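Side-chain contacts in acetylserotonin O-methyltransferase (Homo sapiens, PDB 4A6D), which catalyses the transfer of a methyl group from S-adenosylmethionine to N-acetylserotonin, yielding melatonin, and works as a homodimer: residues A[147-150]-A[151-154]; A[215-218]-A[219-223]; A[301-304]-A[305-309]; A[250-253]-A[254-257]. One frame throughout, in Å; residues are numbered along the deposited sequence.

Interaction 1. Residues A[147-150]-A[151-154]; sequences YRSE and GERL. With SAM (S-adenosylmethionine), chain D.
S149 caps the helix that carries E152 and R153: its carbonyl O receives R153 N at 2.9 Å, its OG receives E152 N at 3.3 Å, and E150 O takes L154 N one residue further on. Y147, which has just left the preceding helix, sits beside this start. With CG anti to its own carbonyl carbon (chi1 -46°), its ring is brought against the R153 chain, and R153 CG stands over one face, 3.9 Å from the ring centroid and 25° off the normal, a CH-pi contact made by methylene rather than by the guanidinium. Further along the ring, Y147 OH donates to SAM O2' at 2.7 Å, the ribose oxygen lying near the ring plane. Two salt bridges flank the turn. E150 OE1 meets R153 NH1 at 2.7 Å near the guanidinium plane, although the hydrogen bond within it is weak, the N-H angle being only 117°. R148 NH1 lies 3.2 Å from E152 OE1, but that oxygen hangs over the guanidinium face, so charge alone joins them. A phenylalanine in place of Y147 would probably keep the CH-pi contact but leave the ribose O2' without this donor. The chemistry thus divides: charge pairs and capping bonds lie at the helix start, while the Y147 hydroxyl links this start to the ribose, and R153 NE is buried without a partner in the model.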
loop_
_atom_site.group_PDB
_atom_site.type_symbol
_atom_site.label_atom_id
_atom_site.label_comp_id
_atom_site.label_asym_id
_atom_site.label_seq_id
_atom_site.Cartn_x
_atom_site.Cartn_y
_atom_site.Cartn_z
ATOM N N TYR A 147 6.976 -21.985 3.693
ATOM C CA TYR A 147 8.385 -22.246 4.038
ATOM C C TYR A 147 9.136 -22.778 2.796
ATOM O O TYR A 147 9.724 -23.866 2.821
ATOM C CB TYR A 147 8.525 -23.220 5.230
ATOM C CG TYR A 147 7.640 -22.961 6.432
ATOM C CD1 TYR A 147 7.521 -21.685 6.976
ATOM C CD2 TYR A 147 7.002 -24.009 7.088
ATOM C CE1 TYR A 147 6.746 -21.451 8.110
ATOM C CE2 TYR A 147 6.213 -23.785 8.218
ATOM C CZ TYR A 147 6.098 -22.505 8.732
ATOM O OH TYR A 147 5.331 -22.274 9.849
ATOM N N ARG A 148 9.108 -21.990 1.704
ATOM C CA ARG A 148 9.744 -22.321 0.424
ATOM C C ARG A 148 11.291 -22.432 0.465
ATOM O O ARG A 148 11.886 -22.952 -0.486
ATOM C CB ARG A 148 9.208 -21.447 -0.737
ATOM C CG ARG A 148 9.041 -19.958 -0.443
ATOM C CD ARG A 148 8.454 -19.215 -1.634
ATOM N NE ARG A 148 8.503 -17.761 -1.453
ATOM C CZ ARG A 148 9.511 -16.984 -1.844
ATOM N NH1 ARG A 148 10.568 -17.511 -2.454
ATOM N NH2 ARG A 148 9.471 -15.676 -1.625
ATOM N N SER A 149 11.923 -21.984 1.590
ATOM C CA SER A 149 13.369 -22.056 1.896
ATOM C C SER A 149 13.647 -21.926 3.421
ATOM O O SER A 149 12.777 -21.452 4.164
ATOM C CB SER A 149 14.169 -21.032 1.086
ATOM O OG SER A 149 14.487 -19.853 1.808
ATOM N N GLU A 150 14.860 -22.344 3.873
ATOM C CA GLU A 150 15.302 -22.279 5.274
ATOM C C GLU A 150 15.287 -20.842 5.836
ATOM O O GLU A 150 14.685 -20.606 6.888
ATOM C CB GLU A 150 16.683 -22.928 5.442
ATOM C CG GLU A 150 16.620 -24.424 5.709
ATOM C CD GLU A 150 16.861 -24.849 7.148
ATOM O OE1 GLU A 150 16.272 -24.236 8.069
ATOM O OE2 GLU A 150 17.643 -25.806 7.352
ATOM N N GLY A 151 15.904 -19.904 5.107
ATOM C CA GLY A 151 15.965 -18.489 5.459
ATOM C C GLY A 151 14.601 -17.827 5.453
ATOM O O GLY A 151 14.372 -16.858 6.187
ATOM N N GLU A 152 13.680 -18.360 4.618
ATOM C CA GLU A 152 12.300 -17.891 4.495
ATOM C C GLU A 152 11.441 -18.447 5.652
ATOM O O GLU A 152 10.517 -17.773 6.108
ATOM C CB GLU A 152 11.732 -18.191 3.091
ATOM C CG GLU A 152 12.250 -17.219 2.026
ATOM C CD GLU A 152 12.691 -17.745 0.664
ATOM O OE1 GLU A 152 12.068 -18.706 0.156
ATOM O OE2 GLU A 152 13.655 -17.180 0.092
ATOM N N ARG A 153 11.799 -19.633 6.175
ATOM C CA ARG A 153 11.126 -20.221 7.338
ATOM C C ARG A 153 11.558 -19.483 8.617
ATOM O O ARG A 153 10.700 -19.179 9.445
ATOM C CB ARG A 153 11.416 -21.702 7.448
ATOM C CG ARG A 153 10.625 -22.399 8.555
ATOM C CD ARG A 153 11.230 -23.726 8.919
ATOM N NE ARG A 153 11.311 -24.622 7.766
ATOM C CZ ARG A 153 12.443 -24.963 7.160
ATOM N NH1 ARG A 153 13.603 -24.470 7.579
ATOM N NH2 ARG A 153 12.425 -25.796 6.132
ATOM N N LEU A 154 12.873 -19.152 8.750
ATOM C CA LEU A 154 13.404 -18.364 9.869
ATOM C C LEU A 154 12.722 -16.986 9.893
ATOM O O LEU A 154 12.242 -16.581 10.955
ATOM C CB LEU A 154 14.942 -18.212 9.807
ATOM C CG LEU A 154 15.609 -17.364 10.918
ATOM C CD1 LEU A 154 15.262 -17.879 12.327
ATOM C CD2 LEU A 154 17.105 -17.316 10.741
HETATM N N SAM D . 0.902 -19.979 16.872
HETATM C CA SAM D . 1.945 -19.126 16.261
HETATM C C SAM D . 1.740 -17.599 16.340
HETATM O O SAM D . 0.602 -17.180 16.405
HETATM O OXT SAM D . 2.694 -16.757 16.338
HETATM C CB SAM D . 2.141 -19.624 14.851
HETATM C CG SAM D . 0.955 -19.332 13.924
HETATM S SD SAM D . 1.406 -19.889 12.241
HETATM C CE SAM D . 0.202 -19.051 11.295
HETATM C "C5'" SAM D . 0.623 -21.529 12.107
HETATM C "C4'" SAM D . 1.616 -22.511 12.746
HETATM O "O4'" SAM D . 1.049 -23.791 12.536
HETATM C "C3'" SAM D . 3.025 -22.499 12.036
HETATM O "O3'" SAM D . 4.090 -22.378 12.993
HETATM C "C2'" SAM D . 3.009 -23.848 11.244
HETATM O "O2'" SAM D . 4.259 -24.494 11.006
HETATM C "C1'" SAM D . 2.109 -24.705 12.153
HETATM N N9 SAM D . 1.519 -25.860 11.445
HETATM C C8 SAM D . 0.906 -25.842 10.195
HETATM N N7 SAM D . 0.491 -27.034 9.886
HETATM C C5 SAM D . 0.860 -27.924 10.890
HETATM C C6 SAM D . 0.727 -29.306 11.119
HETATM N N6 SAM D . 0.038 -30.053 10.223
HETATM N N1 SAM D . 1.202 -29.851 12.295
HETATM C C2 SAM D . 1.885 -29.115 13.183
HETATM N N3 SAM D . 2.037 -27.797 12.983
HETATM C C4 SAM D . 1.509 -27.162 11.917
#

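Interaction 2. Residues A[215-218]-A[219-223]; sequences VWTA and KQHFS
The W216 indole carries the Q220 side chain over one face: CG stands 4.3 Å from the centroid of the five-membered ring and 18° off its normal, a CH-pi contact one helical turn apart. The Q220 amide is inclined 50° to the indole plane, and its OE1 comes to 3.0 Å from W216 NE1, but the angle is too poor for a hydrogen bond. The other two rings meet backbone at their edges. T217 O lies near the plane of the H221 imidazole, where ND1 approaches it at 3.4 Å in a weak hydrogen bond, and A218 O lies near the plane of the F222 ring, 3.3 Å from CD1. Q220 CG stands beside its own N and the chain then runs out extended, which brings the inclined amide up to the NE1-CD1 side of the indole. H221 N also bonds to T217 O, at 2.9 Å, so this carbonyl takes both the backbone and the ring nitrogen of one residue. K219 N to V215 O and Q220 N to W216 O continue the helix, and F222 N reaches A218 O only weakly as the helix ends. T217 turns its OG1 back to E213 O. Its flank, with H221, faces helix 150-161, while V215 and A218 pack on F232 of strand 230-234. This is the C-terminal end of helix 212-221, which connects the neighbouring parallel strands 205-210 and 230-234 of the Rossmann-like sheet. The backbone bonds are thus the directional element here, whereas the W216-Q220 pair, both exposed, is held by CH-pi contact and not by a directional bond.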
loop_
_atom_site.group_PDB
_atom_site.type_symbol
_atom_site.label_atom_id
_atom_site.label_comp_id
_atom_site.label_asym_id
_atom_site.label_seq_id
_atom_site.Cartn_x
_atom_site.Cartn_y
_atom_site.Cartn_z
ATOM N N VAL A 215 10.340 -26.912 14.547
ATOM C CA VAL A 215 10.916 -27.320 15.835
ATOM C C VAL A 215 12.467 -27.238 15.815
ATOM O O VAL A 215 13.059 -26.673 16.743
ATOM C CB VAL A 215 10.348 -28.697 16.278
ATOM C CG1 VAL A 215 11.073 -29.256 17.503
ATOM C CG2 VAL A 215 8.840 -28.597 16.535
ATOM N N TRP A 216 13.096 -27.715 14.711
ATOM C CA TRP A 216 14.545 -27.726 14.512
ATOM C C TRP A 216 15.059 -26.304 14.448
ATOM O O TRP A 216 15.974 -25.969 15.196
ATOM C CB TRP A 216 14.918 -28.561 13.274
ATOM C CG TRP A 216 16.394 -28.704 13.001
ATOM C CD1 TRP A 216 17.134 -27.974 12.117
ATOM C CD2 TRP A 216 17.284 -29.690 13.551
ATOM N NE1 TRP A 216 18.432 -28.439 12.084
ATOM C CE2 TRP A 216 18.556 -29.479 12.970
ATOM C CE3 TRP A 216 17.131 -30.736 14.483
ATOM C CZ2 TRP A 216 19.672 -30.270 13.294
ATOM C CZ3 TRP A 216 18.234 -31.532 14.790
ATOM C CH2 TRP A 216 19.488 -31.288 14.209
ATOM N N THR A 217 14.409 -25.447 13.632
ATOM C CA THR A 217 14.738 -24.021 13.484
ATOM C C THR A 217 14.581 -23.274 14.824
ATOM O O THR A 217 15.443 -22.459 15.167
ATOM C CB THR A 217 13.892 -23.386 12.363
ATOM O OG1 THR A 217 14.081 -24.114 11.156
ATOM C CG2 THR A 217 14.234 -21.937 12.122
ATOM N N ALA A 218 13.492 -23.561 15.571
ATOM C CA ALA A 218 13.209 -22.959 16.877
ATOM C C ALA A 218 14.339 -23.230 17.876
ATOM O O ALA A 218 14.806 -22.298 18.527
ATOM C CB ALA A 218 11.880 -23.461 17.425
ATOM N N LYS A 219 14.818 -24.485 17.945
ATOM C CA LYS A 219 15.904 -24.880 18.845
ATOM C C LYS A 219 17.266 -24.328 18.403
ATOM O O LYS A 219 18.086 -23.984 19.251
ATOM C CB LYS A 219 15.928 -26.401 19.031
ATOM C CG LYS A 219 14.662 -26.916 19.710
ATOM C CD LYS A 219 14.603 -28.432 19.804
ATOM C CE LYS A 219 14.912 -28.936 21.193
ATOM N NZ LYS A 219 13.843 -28.588 22.169
ATOM N N GLN A 220 17.477 -24.194 17.086
ATOM C CA GLN A 220 18.723 -23.686 16.504
ATOM C C GLN A 220 18.889 -22.164 16.566
ATOM O O GLN A 220 20.024 -21.688 16.579
ATOM C CB GLN A 220 18.868 -24.145 15.045
ATOM C CG GLN A 220 19.294 -25.603 14.879
ATOM C CD GLN A 220 19.735 -25.937 13.466
ATOM O OE1 GLN A 220 20.594 -26.801 13.253
ATOM N NE2 GLN A 220 19.137 -25.296 12.457
ATOM N N HIS A 221 17.781 -21.403 16.566
ATOM C CA HIS A 221 17.835 -19.936 16.549
ATOM C C HIS A 221 17.268 -19.192 17.775
ATOM O O HIS A 221 17.433 -17.972 17.867
ATOM C CB HIS A 221 17.265 -19.397 15.224
ATOM C CG HIS A 221 18.086 -19.783 14.026
ATOM N ND1 HIS A 221 17.983 -21.042 13.452
ATOM C CD2 HIS A 221 19.017 -19.073 13.351
ATOM C CE1 HIS A 221 18.842 -21.048 12.446
ATOM N NE2 HIS A 221 19.488 -19.889 12.348
ATOM N N PHE A 222 16.631 -19.917 18.721
ATOM C CA PHE A 222 16.043 -19.339 19.938
ATOM C C PHE A 222 16.464 -20.181 21.152
ATOM O O PHE A 222 16.305 -21.408 21.121
ATOM C CB PHE A 222 14.502 -19.253 19.818
ATOM C CG PHE A 222 13.977 -18.597 18.556
ATOM C CD1 PHE A 222 13.772 -19.340 17.397
ATOM C CD2 PHE A 222 13.670 -17.241 18.532
ATOM C CE1 PHE A 222 13.300 -18.733 16.227
ATOM C CE2 PHE A 222 13.188 -16.637 17.364
ATOM C CZ PHE A 222 12.999 -17.388 16.221
ATOM N N SER A 223 17.039 -19.544 22.203
ATOM C CA SER A 223 17.500 -20.290 23.390
ATOM C C SER A 223 16.497 -20.347 24.547
ATOM O O SER A 223 15.729 -19.397 24.757
ATOM C CB SER A 223 18.873 -19.820 23.864
ATOM O OG SER A 223 19.459 -20.782 24.730
#

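Interaction 3. Residues A[301-304]-A[305-309]; sequences LNML and VQTEG
N302 and Q306 make the polar side-chain contact: Q306 NE2 donates to N302 OD1 at 2.7 Å, with the two amides turned 77° against each other and an N-H angle of 132°. N302 OD1 also accepts from W117 NE1, so two donors grip it and settle which end of the amide is oxygen. Both residues belong to the substrate-binding site. A second polar set surrounds T307. Its OG1 donates to M303 O at 2.9 Å and accepts from G309 N at 3.1 Å, the latter closing an ST turn; the first torsion of 72° places OG1 between the backbone N and the carbonyl carbon, where it can serve both. Apolar contact accompanies this, with T307 CG2 3.7 Å from M303 SD, whose chain is bent at chi2 and chi3 and folds over the threonine. Backbone bonds V305 N to L301 O (3.0 Å) and Q306 N to N302 O finish the helix. A valine in place of T307 would probably leave M303 O and G309 N without their shared hydroxyl partner and let the turn after the helix shift. The segment lies at the end of helix 294-305: L301 and V305 pack on helices 103-117 and 120-126, M303 and T307 face H255 and D256, and L301 and L304 reach I66 and G59 of the second subunit.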
loop_
_atom_site.group_PDB
_atom_site.type_symbol
_atom_site.label_atom_id
_atom_site.label_comp_id
_atom_site.label_asym_id
_atom_site.label_seq_id
_atom_site.Cartn_x
_atom_site.Cartn_y
_atom_site.Cartn_z
ATOM N N LEU A 301 -9.243 -10.916 4.121
ATOM C CA LEU A 301 -8.917 -10.810 2.706
ATOM C C LEU A 301 -7.481 -11.276 2.461
ATOM O O LEU A 301 -7.245 -11.997 1.490
ATOM C CB LEU A 301 -9.188 -9.405 2.185
ATOM C CG LEU A 301 -9.120 -9.203 0.658
ATOM C CD1 LEU A 301 -9.979 -10.217 -0.118
ATOM C CD2 LEU A 301 -9.489 -7.801 0.303
ATOM N N ASN A 302 -6.559 -10.978 3.399
ATOM C CA ASN A 302 -5.193 -11.486 3.350
ATOM C C ASN A 302 -5.160 -13.044 3.451
ATOM O O ASN A 302 -4.234 -13.666 2.935
ATOM C CB ASN A 302 -4.336 -10.881 4.460
ATOM C CG ASN A 302 -2.901 -11.368 4.372
ATOM O OD1 ASN A 302 -2.224 -11.221 3.345
ATOM N ND2 ASN A 302 -2.454 -12.101 5.367
ATOM N N MET A 303 -6.149 -13.668 4.129
ATOM C CA MET A 303 -6.232 -15.131 4.239
ATOM C C MET A 303 -6.709 -15.709 2.903
ATOM O O MET A 303 -6.290 -16.799 2.534
ATOM C CB MET A 303 -7.139 -15.583 5.407
ATOM C CG MET A 303 -6.601 -15.247 6.799
ATOM S SD MET A 303 -5.066 -16.094 7.293
ATOM C CE MET A 303 -3.874 -14.837 6.931
ATOM N N LEU A 304 -7.593 -14.997 2.197
ATOM C CA LEU A 304 -8.083 -15.414 0.891
ATOM C C LEU A 304 -6.918 -15.380 -0.114
ATOM O O LEU A 304 -6.708 -16.350 -0.839
ATOM C CB LEU A 304 -9.253 -14.521 0.403
ATOM C CG LEU A 304 -9.702 -14.742 -1.057
ATOM C CD1 LEU A 304 -10.335 -16.132 -1.246
ATOM C CD2 LEU A 304 -10.656 -13.681 -1.501
ATOM N N VAL A 305 -6.146 -14.288 -0.100
ATOM C CA VAL A 305 -4.982 -14.052 -0.966
ATOM C C VAL A 305 -3.831 -15.030 -0.665
ATOM O O VAL A 305 -3.167 -15.476 -1.593
ATOM C CB VAL A 305 -4.545 -12.559 -0.851
ATOM C CG1 VAL A 305 -3.179 -12.307 -1.474
ATOM C CG2 VAL A 305 -5.579 -11.637 -1.474
ATOM N N GLN A 306 -3.613 -15.377 0.609
ATOM C CA GLN A 306 -2.487 -16.215 1.012
ATOM C C GLN A 306 -2.772 -17.667 1.470
ATOM O O GLN A 306 -2.230 -18.588 0.872
ATOM C CB GLN A 306 -1.600 -15.466 2.019
ATOM C CG GLN A 306 -0.647 -14.484 1.341
ATOM C CD GLN A 306 0.306 -13.860 2.324
ATOM O OE1 GLN A 306 1.342 -14.425 2.696
ATOM N NE2 GLN A 306 -0.018 -12.670 2.751
ATOM N N THR A 307 -3.560 -17.872 2.527
ATOM C CA THR A 307 -3.870 -19.189 3.049
ATOM C C THR A 307 -5.084 -19.842 2.338
ATOM O O THR A 307 -5.365 -19.550 1.179
ATOM C CB THR A 307 -4.097 -19.097 4.551
ATOM O OG1 THR A 307 -5.345 -18.446 4.772
ATOM C CG2 THR A 307 -2.946 -18.410 5.298
ATOM N N GLU A 308 -5.794 -20.738 3.066
ATOM C CA GLU A 308 -6.999 -21.456 2.624
ATOM C C GLU A 308 -8.184 -21.057 3.504
ATOM O O GLU A 308 -9.303 -21.531 3.289
ATOM C CB GLU A 308 -6.779 -22.963 2.741
ATOM C CG GLU A 308 -5.990 -23.580 1.599
ATOM C CD GLU A 308 -5.564 -25.023 1.820
ATOM O OE1 GLU A 308 -5.983 -25.638 2.832
ATOM O OE2 GLU A 308 -4.792 -25.535 0.976
ATOM N N GLY A 309 -7.937 -20.140 4.435
ATOM C CA GLY A 309 -8.940 -19.705 5.396
ATOM C C GLY A 309 -9.543 -18.327 5.251
ATOM O O GLY A 309 -9.672 -17.785 4.158
#

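Interaction 4. Residues A[250-253]-A[254-257]; sequences LARV and LHDW. With SAM (S-adenosylmethionine), chain D.
R252 and H255 lie side by side and point the same way, their guanidinium and imidazole planes 37° apart, with R252 CB 3.4 Å from H255 NE2. Beyond this contact the two side chains serve different groups. The arginine chain bends at chi2 and chi3 toward the cofactor's carboxylate, and NH1 donates to SAM O at 3.2 Å with a fairly straight angle of 159°; L160 O is a second acceptor for it. The histidine takes the first torsion of 78°, which turns its ring back toward the strand end and sets SAM CE near the ring's edge, while ND1 bonds to E311. D256, next in the 3-10 turn, brings OD2 to 3.5 Å from SAM CE. A water ties the three residues together, bonding to R252 O, to H255 NE2 and to D256 OD1 (2.6 Å). L250 and L254 cross at about a right angle, CD1 to CD2 at 4.0 Å, and a second water links L250 O to L254 N. V253 O receives D256 N at 3.0 Å, the donor standing above the carbonyl plane, and W257 CD1 passes close to the same oxygen. A251 O accepts from the cofactor's amino N (2.8 Å). This is the end of strand 247-251 passing into a short 3-10 turn, one of the strand ends that line the S-adenosylmethionine pocket in the Rossmann-like class I fold; the turn presents H255, the inferred proton donor/acceptor, and the substrate-binding D256 beside the methyl group to be transferred.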
loop_
_atom_site.group_PDB
_atom_site.type_symbol
_atom_site.label_atom_id
_atom_site.label_comp_id
_atom_site.label_asym_id
_atom_site.label_seq_id
_atom_site.Cartn_x
_atom_site.Cartn_y
_atom_site.Cartn_z
ATOM N N LEU A 250 -4.693 -22.790 20.321
ATOM C CA LEU A 250 -4.629 -22.648 18.858
ATOM C C LEU A 250 -4.577 -21.152 18.514
ATOM O O LEU A 250 -5.627 -20.495 18.444
ATOM C CB LEU A 250 -5.807 -23.334 18.128
ATOM C CG LEU A 250 -5.840 -24.856 18.004
ATOM C CD1 LEU A 250 -7.157 -25.294 17.406
ATOM C CD2 LEU A 250 -4.744 -25.369 17.098
ATOM N N ALA A 251 -3.349 -20.586 18.431
ATOM C CA ALA A 251 -3.153 -19.149 18.120
ATOM C C ALA A 251 -2.789 -19.037 16.648
ATOM O O ALA A 251 -1.784 -19.610 16.209
ATOM C CB ALA A 251 -2.063 -18.540 18.993
ATOM N N ARG A 252 -3.665 -18.372 15.870
ATOM C CA ARG A 252 -3.522 -18.163 14.427
ATOM C C ARG A 252 -3.335 -19.473 13.658
ATOM O O ARG A 252 -2.538 -19.557 12.724
ATOM C CB ARG A 252 -2.421 -17.139 14.105
ATOM C CG ARG A 252 -2.749 -15.704 14.524
ATOM C CD ARG A 252 -1.518 -15.133 15.160
ATOM N NE ARG A 252 -0.925 -14.070 14.368
ATOM C CZ ARG A 252 0.339 -13.668 14.465
ATOM N NH1 ARG A 252 1.185 -14.300 15.266
ATOM N NH2 ARG A 252 0.773 -12.648 13.735
ATOM N N VAL A 253 -4.071 -20.499 14.059
ATOM C CA VAL A 253 -3.999 -21.763 13.353
ATOM C C VAL A 253 -5.285 -21.877 12.551
ATOM O O VAL A 253 -5.218 -22.014 11.355
ATOM C CB VAL A 253 -3.764 -22.967 14.324
ATOM C CG1 VAL A 253 -3.984 -24.296 13.615
ATOM C CG2 VAL A 253 -2.376 -22.901 14.953
ATOM N N LEU A 254 -6.449 -21.769 13.203
ATOM C CA LEU A 254 -7.764 -21.920 12.563
ATOM C C LEU A 254 -8.003 -20.992 11.356
ATOM O O LEU A 254 -8.581 -21.403 10.347
ATOM C CB LEU A 254 -8.900 -21.804 13.626
ATOM C CG LEU A 254 -8.987 -22.928 14.678
ATOM C CD1 LEU A 254 -10.203 -22.747 15.583
ATOM C CD2 LEU A 254 -9.027 -24.328 14.028
ATOM N N HIS A 255 -7.516 -19.769 11.428
ATOM C CA HIS A 255 -7.697 -18.828 10.318
ATOM C C HIS A 255 -6.990 -19.240 9.004
ATOM O O HIS A 255 -7.348 -18.714 7.950
ATOM C CB HIS A 255 -7.393 -17.375 10.755
ATOM C CG HIS A 255 -5.934 -17.045 10.850
ATOM N ND1 HIS A 255 -5.487 -15.735 10.797
ATOM C CD2 HIS A 255 -4.860 -17.859 10.971
ATOM C CE1 HIS A 255 -4.165 -15.803 10.867
ATOM N NE2 HIS A 255 -3.749 -17.057 11.000
ATOM N N ASP A 256 -6.016 -20.194 9.060
ATOM C CA ASP A 256 -5.272 -20.638 7.864
ATOM C C ASP A 256 -6.055 -21.614 7.014
ATOM O O ASP A 256 -5.667 -21.885 5.871
ATOM C CB ASP A 256 -3.954 -21.341 8.260
ATOM C CG ASP A 256 -2.919 -20.530 9.027
ATOM O OD1 ASP A 256 -2.767 -19.319 8.727
ATOM O OD2 ASP A 256 -2.172 -21.141 9.845
ATOM N N TRP A 257 -7.112 -22.199 7.591
ATOM C CA TRP A 257 -7.851 -23.280 6.964
ATOM C C TRP A 257 -9.332 -23.055 6.833
ATOM O O TRP A 257 -9.923 -22.310 7.605
ATOM C CB TRP A 257 -7.633 -24.578 7.772
ATOM C CG TRP A 257 -6.223 -24.850 8.234
ATOM C CD1 TRP A 257 -5.753 -24.790 9.516
ATOM C CD2 TRP A 257 -5.114 -25.260 7.415
ATOM N NE1 TRP A 257 -4.425 -25.166 9.552
ATOM C CE2 TRP A 257 -4.001 -25.429 8.271
ATOM C CE3 TRP A 257 -4.966 -25.548 6.044
ATOM C CZ2 TRP A 257 -2.749 -25.859 7.798
ATOM C CZ3 TRP A 257 -3.729 -25.999 5.573
ATOM C CH2 TRP A 257 -2.639 -26.149 6.444
HETATM N N SAM D . 0.902 -19.979 16.872
HETATM C CA SAM D . 1.945 -19.126 16.261
HETATM C C SAM D . 1.740 -17.599 16.340
HETATM O O SAM D . 0.602 -17.180 16.405
HETATM O OXT SAM D . 2.694 -16.757 16.338
HETATM C CB SAM D . 2.141 -19.624 14.851
HETATM C CG SAM D . 0.955 -19.332 13.924
HETATM S SD SAM D . 1.406 -19.889 12.241
HETATM C CE SAM D . 0.202 -19.051 11.295
HETATM C "C5'" SAM D . 0.623 -21.529 12.107
HETATM C "C4'" SAM D . 1.616 -22.511 12.746
HETATM O "O4'" SAM D . 1.049 -23.791 12.536
HETATM C "C3'" SAM D . 3.025 -22.499 12.036
HETATM O "O3'" SAM D . 4.090 -22.378 12.993
HETATM C "C2'" SAM D . 3.009 -23.848 11.244
HETATM O "O2'" SAM D . 4.259 -24.494 11.006
HETATM C "C1'" SAM D . 2.109 -24.705 12.153
HETATM N N9 SAM D . 1.519 -25.860 11.445
HETATM C C8 SAM D . 0.906 -25.842 10.195
HETATM N N7 SAM D . 0.491 -27.034 9.886
HETATM C C5 SAM D . 0.860 -27.924 10.890
HETATM C C6 SAM D . 0.727 -29.306 11.119
HETATM N N6 SAM D . 0.038 -30.053 10.223
HETATM N N1 SAM D . 1.202 -29.851 12.295
HETATM C C2 SAM D . 1.885 -29.115 13.183
HETATM N N3 SAM D . 2.037 -27.797 12.983
HETATM C C4 SAM D . 1.509 -27.162 11.917
HETATM O O HOH W 1 -6.583 -20.733 16.055
HETATM O O HOH W 2 -1.435 -17.739 10.318
#

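Interactions 1 and 4 both touch S-adenosylmethionine, but at different parts: interaction 1 is a surface contact that reaches the ribose through one hydroxyl, whereas interaction 4 is fully buried and meets the amino acid part and the methyl. Interaction 3 is also largely buried and touches interaction 4, with E308 N probably bonded to D256 O, so the substrate-binding residues lie next to H255, the probable proton donor/acceptor. Interaction 2 lies far from both, about 27 Å from interaction 3 by centres, and is partly buried; it meets interaction 1 where L154 and H221 pack. Salt bridges appear in the outer interaction 1, ring and backbone contacts in interaction 2, and ordered waters and amide pairing toward the active site.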